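Phosphoglucosamine/phosphogalactosamine mutase (Sulfolobus tokodaii, PDB 2F7L) interconverts the 6- and 1-phosphates of glucosamine and of galactosamine, with magnesium as cofactor, for the synthesis of UDP-GlcNAc and UDP-GalNAc. Local coordinates at residues K28-V42 against V57-G71. Sequence-based numbering, arbitrary orientation.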
# COMPACT_ATOMS: atom_id res chain seq x y z
N LYS A 28 -9.98 20.28 -12.50
CA LYS A 28 -9.66 21.68 -12.75
C LYS A 28 -8.87 22.13 -11.52
O LYS A 28 -7.94 22.94 -11.60
CB LYS A 28 -10.92 22.55 -12.83
CG LYS A 28 -12.11 21.98 -13.56
CD LYS A 28 -12.17 22.46 -14.98
CE LYS A 28 -13.58 22.88 -15.34
NZ LYS A 28 -13.94 24.20 -14.78
N ALA A 29 -9.27 21.60 -10.37
CA ALA A 29 -8.62 21.92 -9.11
C ALA A 29 -7.20 21.38 -9.11
O ALA A 29 -6.26 22.11 -8.82
CB ALA A 29 -9.42 21.34 -7.93
N ILE A 30 -7.05 20.09 -9.44
CA ILE A 30 -5.74 19.47 -9.48
C ILE A 30 -4.87 20.19 -10.49
O ILE A 30 -3.70 20.46 -10.23
CB ILE A 30 -5.82 17.97 -9.85
CG1 ILE A 30 -6.50 17.19 -8.72
CG2 ILE A 30 -4.42 17.40 -10.09
CD1 ILE A 30 -6.98 15.78 -9.11
N GLY A 31 -5.45 20.51 -11.63
CA GLY A 31 -4.71 21.20 -12.66
C GLY A 31 -4.32 22.60 -12.23
O GLY A 31 -3.20 23.06 -12.49
N THR A 32 -5.25 23.29 -11.59
CA THR A 32 -4.96 24.63 -11.16
C THR A 32 -3.85 24.56 -10.11
O THR A 32 -2.97 25.42 -10.06
CB THR A 32 -6.19 25.30 -10.56
OG1 THR A 32 -7.17 25.50 -11.59
CG2 THR A 32 -5.82 26.61 -9.94
N PHE A 33 -3.88 23.52 -9.29
CA PHE A 33 -2.89 23.30 -8.25
C PHE A 33 -1.46 23.10 -8.78
O PHE A 33 -0.49 23.59 -8.19
CB PHE A 33 -3.30 22.08 -7.44
CG PHE A 33 -2.22 21.55 -6.56
CD1 PHE A 33 -1.92 22.19 -5.36
CD2 PHE A 33 -1.51 20.40 -6.91
CE1 PHE A 33 -0.94 21.68 -4.51
CE2 PHE A 33 -0.52 19.88 -6.06
CZ PHE A 33 -0.24 20.53 -4.86
N PHE A 34 -1.33 22.36 -9.87
CA PHE A 34 -0.03 22.11 -10.47
C PHE A 34 0.43 23.31 -11.31
O PHE A 34 1.62 23.49 -11.52
CB PHE A 34 -0.07 20.86 -11.37
CG PHE A 34 0.01 19.56 -10.63
CD1 PHE A 34 1.14 19.21 -9.91
CD2 PHE A 34 -1.04 18.63 -10.71
CE1 PHE A 34 1.25 17.96 -9.28
CE2 PHE A 34 -0.96 17.37 -10.08
CZ PHE A 34 0.20 17.04 -9.37
N GLY A 35 -0.50 24.11 -11.79
CA GLY A 35 -0.11 25.27 -12.57
C GLY A 35 -0.16 25.08 -14.08
O GLY A 35 -0.19 23.95 -14.58
N LYS A 36 -0.17 26.19 -14.80
CA LYS A 36 -0.22 26.16 -16.26
C LYS A 36 1.10 25.63 -16.81
O LYS A 36 2.15 25.90 -16.25
CB LYS A 36 -0.47 27.56 -16.82
CG LYS A 36 -1.78 28.18 -16.38
CD LYS A 36 -1.85 29.63 -16.83
CE LYS A 36 -3.19 30.26 -16.49
NZ LYS A 36 -3.46 31.49 -17.31
N ASN A 37 1.02 24.87 -17.90
CA ASN A 37 2.20 24.28 -18.56
C ASN A 37 2.91 23.22 -17.75
O ASN A 37 4.05 22.87 -18.05
CB ASN A 37 3.20 25.35 -18.91
CG ASN A 37 2.63 26.37 -19.82
OD1 ASN A 37 2.76 27.57 -19.59
ND2 ASN A 37 1.98 25.91 -20.89
N SER A 38 2.27 22.71 -16.70
CA SER A 38 2.90 21.67 -15.93
C SER A 38 2.68 20.36 -16.69
O SER A 38 1.62 20.15 -17.33
CB SER A 38 2.30 21.60 -14.53
OG SER A 38 0.92 21.36 -14.59
N LYS A 39 3.68 19.50 -16.64
CA LYS A 39 3.61 18.22 -17.34
C LYS A 39 3.07 17.17 -16.41
O LYS A 39 3.73 16.81 -15.44
CB LYS A 39 5.01 17.86 -17.83
CG LYS A 39 5.51 18.76 -18.94
CD LYS A 39 6.98 18.57 -19.14
CE LYS A 39 7.43 19.17 -20.45
NZ LYS A 39 6.79 20.51 -20.63
N ILE A 40 1.86 16.69 -16.70
CA ILE A 40 1.20 15.72 -15.83
C ILE A 40 0.89 14.39 -16.47
O ILE A 40 0.23 14.32 -17.50
CB ILE A 40 -0.14 16.27 -15.25
CG1 ILE A 40 0.10 17.56 -14.46
CG2 ILE A 40 -0.78 15.23 -14.36
CD1 ILE A 40 1.03 17.40 -13.29
N LEU A 41 1.34 13.32 -15.83
CA LEU A 41 1.13 11.98 -16.35
C LEU A 41 -0.18 11.38 -15.79
O LEU A 41 -0.38 11.35 -14.58
CB LEU A 41 2.32 11.11 -15.96
CG LEU A 41 2.68 9.84 -16.74
CD1 LEU A 41 2.95 8.73 -15.75
CD2 LEU A 41 1.57 9.43 -17.69
N VAL A 42 -1.05 10.90 -16.67
CA VAL A 42 -2.32 10.30 -16.24
C VAL A 42 -2.34 8.81 -16.54
O VAL A 42 -2.10 8.41 -17.67
CB VAL A 42 -3.52 10.95 -16.97
CG1 VAL A 42 -4.81 10.30 -16.51
CG2 VAL A 42 -3.54 12.45 -16.71
N VAL A 57 -10.75 13.42 -16.77
CA VAL A 57 -9.58 14.03 -16.16
C VAL A 57 -8.78 14.82 -17.20
O VAL A 57 -8.43 15.99 -16.96
CB VAL A 57 -8.66 12.93 -15.47
CG1 VAL A 57 -7.25 13.50 -15.18
CG2 VAL A 57 -9.31 12.44 -14.16
N GLU A 58 -8.48 14.19 -18.33
CA GLU A 58 -7.73 14.82 -19.41
C GLU A 58 -8.43 16.07 -19.91
O GLU A 58 -7.80 17.13 -20.13
CB GLU A 58 -7.52 13.83 -20.55
CG GLU A 58 -6.57 12.73 -20.13
CD GLU A 58 -6.40 11.61 -21.15
OE1 GLU A 58 -5.56 10.74 -20.84
OE2 GLU A 58 -7.08 11.59 -22.21
N GLY A 59 -9.75 15.95 -20.09
CA GLY A 59 -10.52 17.10 -20.52
C GLY A 59 -10.40 18.18 -19.44
O GLY A 59 -10.20 19.34 -19.75
N GLY A 60 -10.50 17.78 -18.18
CA GLY A 60 -10.39 18.73 -17.09
C GLY A 60 -9.04 19.44 -16.99
O GLY A 60 -8.98 20.66 -16.77
N LEU A 61 -7.96 18.69 -17.15
CA LEU A 61 -6.63 19.27 -17.06
C LEU A 61 -6.32 20.23 -18.25
O LEU A 61 -5.59 21.22 -18.10
CB LEU A 61 -5.60 18.15 -16.97
CG LEU A 61 -5.70 17.25 -15.72
CD1 LEU A 61 -4.91 15.94 -15.91
CD2 LEU A 61 -5.20 18.05 -14.50
N LEU A 62 -6.86 19.95 -19.43
CA LEU A 62 -6.62 20.84 -20.56
C LEU A 62 -7.30 22.19 -20.27
O LEU A 62 -6.69 23.25 -20.42
CB LEU A 62 -7.15 20.21 -21.87
CG LEU A 62 -6.43 18.92 -22.33
CD1 LEU A 62 -7.15 18.32 -23.51
CD2 LEU A 62 -4.98 19.20 -22.70
N SER A 63 -8.54 22.16 -19.81
CA SER A 63 -9.26 23.41 -19.50
C SER A 63 -8.44 24.34 -18.61
O SER A 63 -8.66 25.56 -18.60
CB SER A 63 -10.62 23.12 -18.85
OG SER A 63 -10.48 22.56 -17.54
N VAL A 64 -7.50 23.80 -17.86
CA VAL A 64 -6.72 24.67 -17.02
C VAL A 64 -5.25 24.78 -17.44
O VAL A 64 -4.36 25.08 -16.62
CB VAL A 64 -6.86 24.26 -15.55
CG1 VAL A 64 -8.28 24.54 -15.10
CG2 VAL A 64 -6.52 22.78 -15.36
N GLY A 65 -5.01 24.53 -18.73
CA GLY A 65 -3.68 24.65 -19.30
C GLY A 65 -2.59 23.66 -18.93
O GLY A 65 -1.41 23.98 -19.02
N VAL A 66 -2.95 22.46 -18.52
CA VAL A 66 -1.94 21.48 -18.17
C VAL A 66 -1.53 20.76 -19.44
O VAL A 66 -2.35 20.55 -20.32
CB VAL A 66 -2.49 20.47 -17.14
CG1 VAL A 66 -1.56 19.29 -17.03
CG2 VAL A 66 -2.70 21.15 -15.78
N GLU A 67 -0.25 20.40 -19.55
CA GLU A 67 0.23 19.67 -20.72
C GLU A 67 0.03 18.21 -20.31
O GLU A 67 0.81 17.68 -19.53
CB GLU A 67 1.72 19.95 -20.99
CG GLU A 67 2.14 19.67 -22.45
CD GLU A 67 3.61 19.26 -22.63
OE1 GLU A 67 3.94 18.74 -23.72
OE2 GLU A 67 4.43 19.44 -21.70
N VAL A 68 -1.02 17.58 -20.83
CA VAL A 68 -1.36 16.21 -20.46
C VAL A 68 -0.70 15.00 -21.14
O VAL A 68 -0.60 14.95 -22.36
CB VAL A 68 -2.88 16.01 -20.59
CG1 VAL A 68 -3.26 14.62 -20.12
CG2 VAL A 68 -3.62 17.07 -19.80
N TYR A 69 -0.29 14.02 -20.35
CA TYR A 69 0.29 12.78 -20.86
C TYR A 69 -0.48 11.54 -20.39
O TYR A 69 -0.80 11.39 -19.21
CB TYR A 69 1.74 12.62 -20.44
CG TYR A 69 2.67 13.55 -21.13
CD1 TYR A 69 2.68 14.91 -20.80
CD2 TYR A 69 3.52 13.10 -22.13
CE1 TYR A 69 3.51 15.78 -21.44
CE2 TYR A 69 4.37 13.97 -22.78
CZ TYR A 69 4.36 15.31 -22.43
OH TYR A 69 5.22 16.21 -23.04
N ASP A 70 -0.74 10.64 -21.32
CA ASP A 70 -1.47 9.41 -21.07
C ASP A 70 -0.53 8.19 -20.96
O ASP A 70 0.13 7.80 -21.92
CB ASP A 70 -2.43 9.18 -22.23
CG ASP A 70 -3.62 8.34 -21.83
OD1 ASP A 70 -3.44 7.23 -21.29
OD2 ASP A 70 -4.76 8.81 -22.08
N GLY A 71 -0.51 7.58 -19.78
CA GLY A 71 0.34 6.42 -19.58
C GLY A 71 -0.43 5.11 -19.55
O GLY A 71 0.13 4.09 -19.20
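Val57 meets Val42 methyl to methyl, CG1 to CG2, one turn of helix before Leu61, whose CD1 comes tip to tip with the same Val42 CG2 at 3.8 Å. The other leucine branch, CD2, lies over Gly31 CA; lacking a side chain, Gly31 lets helices 28-34 and 57-63 come within 7.9 Å, axis to axis. Val64 and Val66 also send their CG2 methyls onto this glycine, while the side chains of Val64 and Thr32 cross at about a right angle, CG1 against OG1. Gly65 is the C-prime residue of a Schellman motif ending helix 50-63, its positive phi easier for glycine than for residues with a side chain, and its carbonyl O accepts a nearly straight bond from Asn37 N (2.8 Å). Val66 holds CG1 anti to its own N (chi1 167°), which sets this methyl against Ile40 CG1 at 3.5 Å, both residues beta-branched and apolar, as suits a buried place. The chain then enters strand 67-73, completing a right-handed beta-alpha-beta crossover from strand 39-44 in alpha/beta/alpha domain I. Glu67 runs alongside Lys39, and its OE2 forms a salt bridge with Lys39 NZ (2.8 Å), met nearly along the C-O bond, while OE1 forms another with Lys146; a glutamine here would probably weaken the hold on both lysines by removing the negative charge they share. Backbone hydrogen bonds join the parallel strands, from Glu67 N to Ser38 O and Ile40 N to Glu67 O, then through Tyr69, which gives its N-H to Ile40 O and accepts from Val42 N. Its ring, on the same face as Lys39 and Leu41, packs edge-to-face with Tyr88. Gly71 N binds Val42 O. Without a side chain, Gly71 leaves room for Leu41 CD2, which lies 3.5 Å from Gly71 N.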